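Local structure of putative 2,5-diketo-D-gluconic acid reductase B (Sinorhizobium meliloti, 3UP8) at residues H154-M165 / S172-E182. The protein probably reduces methylglyoxal to hydroxyacetone with NADPH, as a member of the aldo/keto reductase family. Residues are numbered along the deposited sequence; the frame is centred on the assembly and turned at random.
Sequences HIGISNFNTTQM and SDAPIATNQVE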
ATOM      1  N   HIS A 154      -7.251  -5.258 -11.053  1.00 12.93           N
ATOM      2  CA  HIS A 154      -7.471  -3.845 -10.776  1.00 13.55           C
ATOM      3  C   HIS A 154      -6.182  -3.089 -11.039  1.00 12.91           C
ATOM      4  O   HIS A 154      -5.092  -3.659 -10.955  1.00 12.93           O
ATOM      5  CB  HIS A 154      -7.897  -3.682  -9.322  1.00 13.73           C
ATOM      6  CG  HIS A 154      -9.069  -4.524  -8.963  1.00 14.09           C
ATOM      7  ND1 HIS A 154     -10.358  -4.192  -9.318  1.00 13.98           N
ATOM      8  CD2 HIS A 154      -9.148  -5.698  -8.294  1.00 14.28           C
ATOM      9  CE1 HIS A 154     -11.179  -5.133  -8.891  1.00 14.86           C
ATOM     10  NE2 HIS A 154     -10.470  -6.058  -8.270  1.00 12.86           N
ATOM     11  N   ILE A 155      -6.306  -1.819 -11.406  1.00 11.97           N
ATOM     12  CA  ILE A 155      -5.132  -1.004 -11.713  1.00 11.21           C
ATOM     13  C   ILE A 155      -5.057   0.218 -10.779  1.00 11.50           C
ATOM     14  O   ILE A 155      -6.078   0.694 -10.286  1.00 11.32           O
ATOM     15  CB  ILE A 155      -5.102  -0.568 -13.206  1.00 11.56           C
ATOM     16  CG1 ILE A 155      -6.386   0.193 -13.611  1.00 11.34           C
ATOM     17  CG2 ILE A 155      -4.881  -1.781 -14.122  1.00 10.78           C
ATOM     18  CD1 ILE A 155      -6.232   0.955 -14.936  1.00 10.21           C
ATOM     19  N   GLY A 156      -3.850   0.715 -10.542  1.00 10.56           N
ATOM     20  CA  GLY A 156      -3.680   1.907  -9.733  1.00 10.98           C
ATOM     21  C   GLY A 156      -2.376   2.633  -9.937  1.00 11.28           C
ATOM     22  O   GLY A 156      -1.613   2.343 -10.884  1.00 11.00           O
ATOM     23  N   ILE A 157      -2.123   3.581  -9.033  1.00 11.13           N
ATOM     24  CA  ILE A 157      -0.970   4.465  -9.118  1.00 12.09           C
ATOM     25  C   ILE A 157      -0.247   4.573  -7.790  1.00 12.48           C
ATOM     26  O   ILE A 157      -0.755   4.146  -6.758  1.00 13.37           O
ATOM     27  CB  ILE A 157      -1.386   5.870  -9.625  1.00 12.02           C
ATOM     28  CG1 ILE A 157      -2.464   6.462  -8.690  1.00 11.88           C
ATOM     29  CG2 ILE A 157      -1.856   5.761 -11.092  1.00 11.73           C
ATOM     30  CD1 ILE A 157      -3.086   7.772  -9.147  1.00 14.00           C
ATOM     31  N   SER A 158       0.952   5.142  -7.811  1.00 13.42           N
ATOM     32  CA  SER A 158       1.728   5.270  -6.594  1.00 13.07           C
ATOM     33  C   SER A 158       2.558   6.526  -6.681  1.00 13.38           C
ATOM     34  O   SER A 158       3.212   6.777  -7.703  1.00 13.74           O
ATOM     35  CB  SER A 158       2.594   4.014  -6.359  1.00 13.25           C
ATOM     36  OG  SER A 158       3.220   4.022  -5.071  1.00 14.94           O
ATOM     37  N   ASN A 159       2.510   7.316  -5.605  1.00 13.41           N
ATOM     38  CA  ASN A 159       3.280   8.543  -5.452  1.00 13.39           C
ATOM     39  C   ASN A 159       2.867   9.635  -6.428  1.00 13.67           C
ATOM     40  O   ASN A 159       3.679  10.497  -6.782  1.00 13.50           O
ATOM     41  CB  ASN A 159       4.779   8.253  -5.567  1.00 13.18           C
ATOM     42  CG  ASN A 159       5.233   7.191  -4.587  1.00 14.77           C
ATOM     43  OD1 ASN A 159       5.183   7.401  -3.378  1.00 14.78           O
ATOM     44  ND2 ASN A 159       5.655   6.035  -5.102  1.00 11.93           N
ATOM     45  N   PHE A 160       1.611   9.587  -6.861  1.00 13.62           N
ATOM     46  CA  PHE A 160       1.078  10.609  -7.748  1.00 13.64           C
ATOM     47  C   PHE A 160       0.561  11.773  -6.896  1.00 14.14           C
ATOM     48  O   PHE A 160      -0.044  11.558  -5.834  1.00 12.88           O
ATOM     49  CB  PHE A 160      -0.083  10.041  -8.570  1.00 13.74           C
ATOM     50  CG  PHE A 160       0.340   9.228  -9.772  1.00 14.09           C
ATOM     51  CD1 PHE A 160      -0.370   9.326 -10.974  1.00 13.47           C
ATOM     52  CD2 PHE A 160       1.428   8.363  -9.712  1.00 13.79           C
ATOM     53  CE1 PHE A 160       0.009   8.568 -12.094  1.00 14.17           C
ATOM     54  CE2 PHE A 160       1.819   7.615 -10.826  1.00 13.71           C
ATOM     55  CZ  PHE A 160       1.113   7.710 -12.017  1.00 12.90           C
ATOM     56  N   ASN A 161       0.772  13.002  -7.371  1.00 14.58           N
ATOM     57  CA  ASN A 161       0.159  14.154  -6.724  1.00 15.16           C
ATOM     58  C   ASN A 161      -1.292  14.287  -7.203  1.00 15.11           C
ATOM     59  O   ASN A 161      -1.730  13.495  -8.058  1.00 14.96           O
ATOM     60  CB  ASN A 161       1.005  15.420  -6.955  1.00 15.55           C
ATOM     61  CG  ASN A 161       1.033  15.865  -8.409  1.00 14.96           C
ATOM     62  OD1 ASN A 161       0.195  15.465  -9.213  1.00 17.31           O
ATOM     63  ND2 ASN A 161       2.006  16.712  -8.747  1.00 16.42           N
ATOM     64  N   THR A 162      -2.044  15.259  -6.667  1.00 14.67           N
ATOM     65  CA  THR A 162      -3.474  15.370  -6.984  1.00 14.79           C
ATOM     66  C   THR A 162      -3.723  15.647  -8.468  1.00 14.96           C
ATOM     67  O   THR A 162      -4.675  15.134  -9.057  1.00 13.63           O
ATOM     68  CB  THR A 162      -4.233  16.421  -6.091  1.00 14.83           C
ATOM     69  OG1 THR A 162      -3.611  17.691  -6.230  1.00 14.18           O
ATOM     70  CG2 THR A 162      -4.159  16.040  -4.622  1.00 15.03           C
ATOM     71  N   THR A 163      -2.845  16.443  -9.070  1.00 15.75           N
ATOM     72  CA  THR A 163      -2.951  16.774 -10.479  1.00 16.97           C
ATOM     73  C   THR A 163      -2.835  15.492 -11.311  1.00 16.29           C
ATOM     74  O   THR A 163      -3.607  15.274 -12.242  1.00 16.59           O
ATOM     75  CB  THR A 163      -1.858  17.788 -10.894  1.00 17.28           C
ATOM     76  OG1 THR A 163      -1.987  18.953 -10.070  1.00 20.22           O
ATOM     77  CG2 THR A 163      -2.045  18.197 -12.348  1.00 18.75           C
ATOM     78  N   GLN A 164      -1.891  14.632 -10.932  1.00 16.46           N
ATOM     79  CA  GLN A 164      -1.654  13.386 -11.661  1.00 15.87           C
ATOM     80  C   GLN A 164      -2.730  12.336 -11.400  1.00 15.86           C
ATOM     81  O   GLN A 164      -3.007  11.490 -12.261  1.00 15.32           O
ATOM     82  CB  GLN A 164      -0.265  12.856 -11.329  1.00 15.51           C
ATOM     83  CG  GLN A 164       0.847  13.832 -11.733  1.00 16.22           C
ATOM     84  CD  GLN A 164       2.169  13.538 -11.060  1.00 16.78           C
ATOM     85  OE1 GLN A 164       2.229  12.984  -9.953  1.00 16.06           O
ATOM     86  NE2 GLN A 164       3.247  13.905 -11.725  1.00 18.06           N
HETATM   87  N   MSE A 165      -3.318  12.385 -10.207  1.00 15.87           N
HETATM   88  CA  MSE A 165      -4.417  11.509  -9.855  1.00 16.73           C
HETATM   89  C   MSE A 165      -5.594  11.826 -10.770  1.00 16.83           C
HETATM   90  O   MSE A 165      -6.200  10.922 -11.349  1.00 15.68           O
HETATM   91  CB  MSE A 165      -4.825  11.698  -8.386  1.00 16.94           C
HETATM   92  CG  MSE A 165      -3.778  11.181  -7.380  1.00 18.70           C
HETATM   93 SE   MSE A 165      -4.146  11.846  -5.566  1.00 21.77          SE
HETATM   94  CE  MSE A 165      -5.776  10.887  -5.265  1.00 18.03           C
ATOM     95  N   SER A 172      -7.916   6.955 -18.038  1.00 14.06           N
ATOM     96  CA  SER A 172      -8.062   5.491 -17.883  1.00 14.20           C
ATOM     97  C   SER A 172      -9.477   5.028 -18.096  1.00 14.49           C
ATOM     98  O   SER A 172     -10.386   5.491 -17.414  1.00 13.45           O
ATOM     99  CB  SER A 172      -7.584   5.040 -16.498  1.00 14.03           C
ATOM    100  OG  SER A 172      -7.629   3.626 -16.384  1.00 14.78           O
ATOM    101  N   ASP A 173      -9.648   4.088 -19.028  1.00 15.38           N
ATOM    102  CA  ASP A 173     -10.948   3.480 -19.283  1.00 16.99           C
ATOM    103  C   ASP A 173     -11.445   2.772 -18.013  1.00 16.98           C
ATOM    104  O   ASP A 173     -12.602   2.966 -17.598  1.00 16.91           O
ATOM    105  CB  ASP A 173     -10.864   2.518 -20.475  1.00 18.08           C
ATOM    106  CG  ASP A 173     -12.215   1.931 -20.855  1.00 22.77           C
ATOM    107  OD1 ASP A 173     -13.212   2.675 -20.876  1.00 25.48           O
ATOM    108  OD2 ASP A 173     -12.280   0.715 -21.138  1.00 29.09           O
ATOM    109  N   ALA A 174     -10.562   1.972 -17.398  1.00 16.43           N
ATOM    110  CA  ALA A 174     -10.856   1.314 -16.119  1.00 16.43           C
ATOM    111  C   ALA A 174     -10.698   2.290 -14.942  1.00 16.24           C
ATOM    112  O   ALA A 174      -9.866   3.200 -15.007  1.00 15.70           O
ATOM    113  CB  ALA A 174      -9.925   0.103 -15.920  1.00 16.52           C
ATOM    114  N   PRO A 175     -11.477   2.088 -13.852  1.00 16.35           N
ATOM    115  CA  PRO A 175     -11.274   2.919 -12.679  1.00 16.25           C
ATOM    116  C   PRO A 175      -9.875   2.737 -12.103  1.00 15.71           C
ATOM    117  O   PRO A 175      -9.245   1.669 -12.277  1.00 15.61           O
ATOM    118  CB  PRO A 175     -12.328   2.425 -11.676  1.00 16.67           C
ATOM    119  CG  PRO A 175     -13.286   1.595 -12.457  1.00 18.15           C
ATOM    120  CD  PRO A 175     -12.523   1.073 -13.645  1.00 16.31           C
ATOM    121  N   ILE A 176      -9.387   3.790 -11.462  1.00 14.03           N
ATOM    122  CA  ILE A 176      -8.108   3.751 -10.762  1.00 14.14           C
ATOM    123  C   ILE A 176      -8.455   3.411  -9.317  1.00 13.69           C
ATOM    124  O   ILE A 176      -9.187   4.145  -8.670  1.00 13.05           O
ATOM    125  CB  ILE A 176      -7.393   5.105 -10.811  1.00 13.77           C
ATOM    126  CG1 ILE A 176      -7.075   5.504 -12.261  1.00 14.69           C
ATOM    127  CG2 ILE A 176      -6.137   5.100  -9.913  1.00 13.94           C
ATOM    128  CD1 ILE A 176      -6.028   4.621 -12.950  1.00 16.49           C
ATOM    129  N   ALA A 177      -7.946   2.280  -8.833  1.00 13.47           N
ATOM    130  CA  ALA A 177      -8.353   1.755  -7.540  1.00 12.93           C
ATOM    131  C   ALA A 177      -7.797   2.530  -6.342  1.00 13.08           C
ATOM    132  O   ALA A 177      -8.514   2.765  -5.360  1.00 13.63           O
ATOM    133  CB  ALA A 177      -7.950   0.260  -7.443  1.00 12.92           C
ATOM    134  N   THR A 178      -6.514   2.898  -6.406  1.00 12.99           N
ATOM    135  CA  THR A 178      -5.800   3.427  -5.254  1.00 12.85           C
ATOM    136  C   THR A 178      -4.615   4.259  -5.714  1.00 13.01           C
ATOM    137  O   THR A 178      -4.127   4.104  -6.837  1.00 12.94           O
ATOM    138  CB  THR A 178      -5.304   2.272  -4.288  1.00 13.18           C
ATOM    139  OG1 THR A 178      -5.009   2.799  -2.984  1.00 13.94           O
ATOM    140  CG2 THR A 178      -4.046   1.580  -4.828  1.00 12.54           C
ATOM    141  N   ASN A 179      -4.182   5.159  -4.839  1.00 12.69           N
ATOM    142  CA  ASN A 179      -2.881   5.815  -4.947  1.00 13.20           C
ATOM    143  C   ASN A 179      -2.075   5.442  -3.693  1.00 13.46           C
ATOM    144  O   ASN A 179      -2.449   5.789  -2.562  1.00 13.44           O
ATOM    145  CB  ASN A 179      -3.040   7.342  -5.081  1.00 12.88           C
ATOM    146  CG  ASN A 179      -1.708   8.060  -5.325  1.00 13.85           C
ATOM    147  OD1 ASN A 179      -0.715   7.450  -5.730  1.00 13.17           O
ATOM    148  ND2 ASN A 179      -1.686   9.357  -5.064  1.00 14.13           N
ATOM    149  N   GLN A 180      -0.991   4.710  -3.908  1.00 12.66           N
ATOM    150  CA  GLN A 180      -0.143   4.286  -2.827  1.00 12.86           C
ATOM    151  C   GLN A 180       0.920   5.348  -2.597  1.00 12.75           C
ATOM    152  O   GLN A 180       1.707   5.672  -3.493  1.00 12.39           O
ATOM    153  CB  GLN A 180       0.493   2.914  -3.103  1.00 12.19           C
ATOM    154  CG  GLN A 180       1.395   2.467  -1.953  1.00 12.49           C
ATOM    155  CD  GLN A 180       1.911   1.044  -2.082  1.00 13.07           C
ATOM    156  OE1 GLN A 180       1.172   0.118  -2.455  1.00 13.64           O
ATOM    157  NE2 GLN A 180       3.183   0.853  -1.736  1.00 11.53           N
ATOM    158  N   VAL A 181       0.901   5.905  -1.391  1.00 13.01           N
ATOM    159  CA  VAL A 181       1.767   7.017  -1.017  1.00 12.95           C
ATOM    160  C   VAL A 181       2.298   6.843   0.408  1.00 14.10           C
ATOM    161  O   VAL A 181       1.728   6.099   1.210  1.00 13.00           O
ATOM    162  CB  VAL A 181       1.019   8.368  -1.076  1.00 13.60           C
ATOM    163  CG1 VAL A 181       0.559   8.688  -2.518  1.00 13.17           C
ATOM    164  CG2 VAL A 181      -0.168   8.399  -0.096  1.00 13.43           C
ATOM    165  N   GLU A 182       3.407   7.524   0.694  1.00 13.70           N
ATOM    166  CA  GLU A 182       3.936   7.629   2.060  1.00 14.37           C
ATOM    167  C   GLU A 182       2.894   8.328   2.919  1.00 13.94           C
ATOM    168  O   GLU A 182       2.414   9.387   2.558  1.00 14.15           O
ATOM    169  CB  GLU A 182       5.212   8.467   2.051  1.00 13.56           C
ATOM    170  CG  GLU A 182       5.847   8.610   3.406  1.00 15.73           C
ATOM    171  CD  GLU A 182       7.138   9.392   3.366  1.00 16.78           C
ATOM    172  OE1 GLU A 182       7.755   9.491   2.288  1.00 17.26           O
ATOM    173  OE2 GLU A 182       7.532   9.905   4.430  1.00 18.53           O
TER
HETATM  174  O   HOH W   1      -9.036  -0.839 -11.432  1.00 17.22           O
HETATM  175  O   HOH W   2       4.527   9.319  -1.280  1.00 15.09           O
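Gln180 O is gripped by two donors at and just past the end of the neighbouring strand: Ser158 OG at 2.7 Å and Asn159 N at 2.8 Å. They arrive from opposite faces of the carbonyl plane, the hydroxyl 37° out of it. With OG anti to the backbone N (chi1 -171°), Ser158 places its hydroxyl alongside the Gln180 backbone. Around Asn179 the parallel pairing is regular, Ile157 bonding through N to Thr178 O and through O to Gln180 N. One step earlier the register slips: Ile155 O takes Ala177 N (2.8 Å, 174° at hydrogen) instead of Thr178 N, which is buried without a partner in the model; Ala177 has helical backbone torsions.

Asn179, on the same face of the sheet as Ile157, turns its carboxamide to the turn after strand 154-158. Its ND2 donates to Phe160 O at 2.9 Å, with that oxygen nearly in the amide plane, while OD1 receives a weak bond from Phe160 N at 3.4 Å. The selenium of Met165, modelled as selenomethionine, lies 3.5 Å from Asn179 ND2, the two side chains crossing at about a right angle, and Ile157 CG1 packs against Asn179 CB at 3.8 Å. With an alanine here, Phe160 O would probably lose its amide donor and Phe160 N its weak acceptor, so the turn could shift against the strand.

At the other end, Ile155 CD1 packs against Ala174 CB and Ile176 CD1.

Strand 152-158, helix 162-171, begun by an Asn161-Gln164 capping box, and strand 176-182 form a beta-alpha-beta unit of the TIM barrel. Strands 122-127 and 202-206 flank the pair, helix 190-199 packs on Met165, helix 136-148 touches Phe160, and at the C-terminal ends of the barrel strands Asn159 bonds through ND2 to the backbone O of His128, a predicted substrate-binding residue, and through OD1 to Tyr206 OH.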